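Local coordinates for protein lysine-specific demethylase REF6 (Arabidopsis thaliana, PDB 6A58) that removes methyl groups from a di- or trimethylated lysine of histone H3 and binds DNA through its C2H2 zinc fingers, at residues 102-107 with 114-119. Sequence-based numbering, arbitrary orientation.
Sequences GARPYV and GQTFRF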
ATOM      1  N   GLY A 102     -20.043   2.140 -11.662  1.00 24.48           N
ATOM      2  CA  GLY A 102     -20.982   1.026 -11.525  1.00 25.01           C
ATOM      3  C   GLY A 102     -20.498  -0.275 -12.146  1.00 26.02           C
ATOM      4  O   GLY A 102     -21.277  -1.218 -12.279  1.00 26.79           O
ATOM      5  N   ALA A 103     -19.213  -0.338 -12.502  1.00 26.25           N
ATOM      6  CA  ALA A 103     -18.652  -1.526 -13.149  1.00 26.44           C
ATOM      7  C   ALA A 103     -18.628  -2.708 -12.183  1.00 26.60           C
ATOM      8  O   ALA A 103     -18.284  -2.543 -11.014  1.00 27.07           O
ATOM      9  CB  ALA A 103     -17.247  -1.232 -13.651  1.00 26.46           C
ATOM     10  N   ARG A 104     -19.005  -3.886 -12.682  1.00 27.27           N
ATOM     11  CA  ARG A 104     -18.934  -5.141 -11.928  1.00 27.58           C
ATOM     12  C   ARG A 104     -18.195  -6.141 -12.826  1.00 27.78           C
ATOM     13  O   ARG A 104     -18.833  -6.964 -13.485  1.00 28.92           O
ATOM     14  CB  ARG A 104     -20.337  -5.664 -11.576  1.00 28.36           C
ATOM     15  CG  ARG A 104     -21.259  -4.679 -10.868  1.00 28.96           C
ATOM     16  CD  ARG A 104     -20.892  -4.467  -9.412  1.00 29.15           C
ATOM     17  NE  ARG A 104     -21.135  -5.642  -8.564  1.00 28.60           N
ATOM     18  CZ  ARG A 104     -21.045  -5.648  -7.231  1.00 28.45           C
ATOM     19  NH1 ARG A 104     -21.270  -6.765  -6.549  1.00 29.61           N
ATOM     20  NH2 ARG A 104     -20.739  -4.543  -6.557  1.00 29.25           N
ATOM     21  N   PRO A 105     -16.847  -6.058 -12.877  1.00 27.12           N
ATOM     22  CA  PRO A 105     -16.101  -6.830 -13.893  1.00 27.38           C
ATOM     23  C   PRO A 105     -16.116  -8.354 -13.747  1.00 28.00           C
ATOM     24  O   PRO A 105     -15.918  -9.062 -14.743  1.00 28.41           O
ATOM     25  CB  PRO A 105     -14.660  -6.319 -13.734  1.00 27.23           C
ATOM     26  CG  PRO A 105     -14.773  -5.016 -13.020  1.00 27.35           C
ATOM     27  CD  PRO A 105     -15.942  -5.190 -12.100  1.00 26.96           C
ATOM     28  N   TYR A 106     -16.331  -8.843 -12.530  1.00 28.27           N
ATOM     29  CA  TYR A 106     -16.180 -10.262 -12.218  1.00 29.58           C
ATOM     30  C   TYR A 106     -17.553 -10.908 -12.135  1.00 31.85           C
ATOM     31  O   TYR A 106     -18.353 -10.560 -11.267  1.00 31.59           O
ATOM     32  CB  TYR A 106     -15.383 -10.415 -10.925  1.00 29.32           C
ATOM     33  CG  TYR A 106     -14.126  -9.577 -10.963  1.00 28.81           C
ATOM     34  CD1 TYR A 106     -13.010  -9.993 -11.688  1.00 28.66           C
ATOM     35  CD2 TYR A 106     -14.069  -8.333 -10.329  1.00 28.13           C
ATOM     36  CE1 TYR A 106     -11.868  -9.213 -11.757  1.00 28.22           C
ATOM     37  CE2 TYR A 106     -12.931  -7.545 -10.393  1.00 27.98           C
ATOM     38  CZ  TYR A 106     -11.831  -7.989 -11.111  1.00 27.77           C
ATOM     39  OH  TYR A 106     -10.704  -7.213 -11.182  1.00 27.61           O
ATOM     40  N   VAL A 107     -17.821 -11.826 -13.067  1.00 33.60           N
ATOM     41  CA  VAL A 107     -19.118 -12.487 -13.184  1.00 35.35           C
ATOM     42  C   VAL A 107     -18.923 -13.971 -12.903  1.00 37.81           C
ATOM     43  O   VAL A 107     -18.040 -14.605 -13.488  1.00 37.45           O
ATOM     44  CB  VAL A 107     -19.722 -12.304 -14.594  1.00 35.92           C
ATOM     45  CG1 VAL A 107     -21.142 -12.863 -14.652  1.00 36.40           C
ATOM     46  CG2 VAL A 107     -19.699 -10.829 -14.998  1.00 36.12           C
ATOM     47  N   GLY A 114     -25.331 -16.271 -11.507  1.00 42.12           N
ATOM     48  CA  GLY A 114     -25.436 -14.942 -12.118  1.00 40.41           C
ATOM     49  C   GLY A 114     -24.903 -13.770 -11.307  1.00 38.80           C
ATOM     50  O   GLY A 114     -25.162 -12.616 -11.648  1.00 38.24           O
ATOM     51  N   GLN A 115     -24.134 -14.050 -10.258  1.00 37.21           N
ATOM     52  CA  GLN A 115     -23.691 -13.018  -9.326  1.00 36.44           C
ATOM     53  C   GLN A 115     -22.499 -12.259  -9.911  1.00 34.21           C
ATOM     54  O   GLN A 115     -21.659 -12.857 -10.584  1.00 35.02           O
ATOM     55  CB  GLN A 115     -23.328 -13.654  -7.983  1.00 38.23           C
ATOM     56  CG  GLN A 115     -23.338 -12.686  -6.816  1.00 39.91           C
ATOM     57  CD  GLN A 115     -23.446 -13.355  -5.454  1.00 39.56           C
ATOM     58  OE1 GLN A 115     -23.897 -14.496  -5.324  1.00 43.39           O
ATOM     59  NE2 GLN A 115     -23.046 -12.631  -4.425  1.00 39.95           N
ATOM     60  N   THR A 116     -22.447 -10.946  -9.667  1.00 31.32           N
ATOM     61  CA  THR A 116     -21.335 -10.102 -10.122  1.00 29.86           C
ATOM     62  C   THR A 116     -20.640  -9.420  -8.946  1.00 28.29           C
ATOM     63  O   THR A 116     -21.228  -9.261  -7.868  1.00 27.72           O
ATOM     64  CB  THR A 116     -21.792  -9.007 -11.100  1.00 29.84           C
ATOM     65  OG1 THR A 116     -22.573  -8.031 -10.396  1.00 29.79           O
ATOM     66  CG2 THR A 116     -22.601  -9.595 -12.250  1.00 29.77           C
ATOM     67  N   PHE A 117     -19.390  -9.016  -9.167  1.00 28.40           N
ATOM     68  CA  PHE A 117     -18.540  -8.431  -8.119  1.00 28.22           C
ATOM     69  C   PHE A 117     -17.734  -7.257  -8.664  1.00 27.68           C
ATOM     70  O   PHE A 117     -17.371  -7.242  -9.842  1.00 27.03           O
ATOM     71  CB  PHE A 117     -17.619  -9.509  -7.526  1.00 29.41           C
ATOM     72  CG  PHE A 117     -18.367 -10.720  -7.074  1.00 29.73           C
ATOM     73  CD1 PHE A 117     -18.900 -10.776  -5.795  1.00 30.23           C
ATOM     74  CD2 PHE A 117     -18.614 -11.771  -7.955  1.00 30.38           C
ATOM     75  CE1 PHE A 117     -19.633 -11.879  -5.383  1.00 30.84           C
ATOM     76  CE2 PHE A 117     -19.351 -12.873  -7.550  1.00 31.03           C
ATOM     77  CZ  PHE A 117     -19.859 -12.923  -6.264  1.00 30.27           C
ATOM     78  N   ARG A 118     -17.494  -6.268  -7.803  1.00 28.48           N
ATOM     79  CA  ARG A 118     -16.735  -5.068  -8.163  1.00 29.83           C
ATOM     80  C   ARG A 118     -15.232  -5.269  -7.992  1.00 31.18           C
ATOM     81  O   ARG A 118     -14.447  -4.733  -8.778  1.00 30.58           O
ATOM     82  CB  ARG A 118     -17.188  -3.877  -7.313  1.00 31.14           C
ATOM     83  CG  ARG A 118     -16.639  -2.534  -7.782  0.50 32.17           C
ATOM     84  CD  ARG A 118     -17.166  -1.359  -6.968  0.50 32.99           C
ATOM     85  NE  ARG A 118     -18.604  -1.437  -6.719  0.50 33.84           N
ATOM     86  CZ  ARG A 118     -19.564  -1.251  -7.630  1.00 35.13           C
ATOM     87  NH1 ARG A 118     -19.284  -0.974  -8.911  1.00 32.43           N
ATOM     88  NH2 ARG A 118     -20.836  -1.363  -7.254  1.00 34.73           N
ATOM     89  N   PHE A 119     -14.845  -6.009  -6.951  1.00 32.54           N
ATOM     90  CA  PHE A 119     -13.439  -6.270  -6.632  1.00 34.98           C
ATOM     91  C   PHE A 119     -13.159  -7.765  -6.759  1.00 35.50           C
ATOM     92  O   PHE A 119     -14.019  -8.588  -6.443  1.00 35.46           O
ATOM     93  CB  PHE A 119     -13.099  -5.808  -5.207  1.00 36.48           C
ATOM     94  CG  PHE A 119     -13.680  -4.469  -4.830  1.00 38.53           C
ATOM     95  CD1 PHE A 119     -13.598  -3.379  -5.695  1.00 39.02           C
ATOM     96  CD2 PHE A 119     -14.293  -4.289  -3.592  1.00 39.55           C
ATOM     97  CE1 PHE A 119     -14.128  -2.146  -5.335  1.00 39.94           C
ATOM     98  CE2 PHE A 119     -14.823  -3.057  -3.231  1.00 40.49           C
ATOM     99  CZ  PHE A 119     -14.743  -1.984  -4.105  1.00 40.72           C
TER
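Y106 and F117 face each other as the hydrogen-bonded antiparallel pair of the small hairpin that opens the fourth C2H2 zinc finger, within the DNA-binding region of the protein. F117 N gives a 2.8 Å bond to Y106 O, and Y106 N returns a longer one to F117 O. Y106 CB and F117 CB lie 4.2 Å apart on one face of the sheet, where aromatic residues suit a finger too small for a larger apolar core. With chi1 at -49°, Y106 CG stands anti to its carbonyl carbon, and the ring's CD2-CE2 side borders the backbone of the other segment, with R118 O near its plane.

On the other face V107 and T116 lie side by side, pointing the same way, with V107 CG2 4.2 Å from T116 CG2. Beyond them R104, bent at chi2 and chi3, folds across T116 at about a right angle. R104 NH1 donates to T116 O at 2.8 Å, from above the carbonyl plane, while NE makes a weak bond to OG1; arginine suits the place because its long chain ends in separate donors on one flat group. R118 N lies over the centre of the R104 guanidinium.

The R118 guanidinium is turned 75° against that of R104, whose CD lies over one face toward the rim. R104 NH2 and R118 NH2, 3.3 Å apart, are both donors, so the like charges probably repel somewhat. An alanine in place of R118 would probably leave R104 CD without the guanidinium it rests against and open a gap beside A103 O.

Further out, R98 of helix 90-101 donates to R118 O, tying the preceding finger to this one across the TGARP linker, a variant of the TGEKP consensus; there G102, whose positive phi favours glycine, first leaves the helical path. F119 occupies the N-cap position of helix 120-129, against which Y106 packs at V120 and F123, while the F117 ring meets the zinc ligand H126.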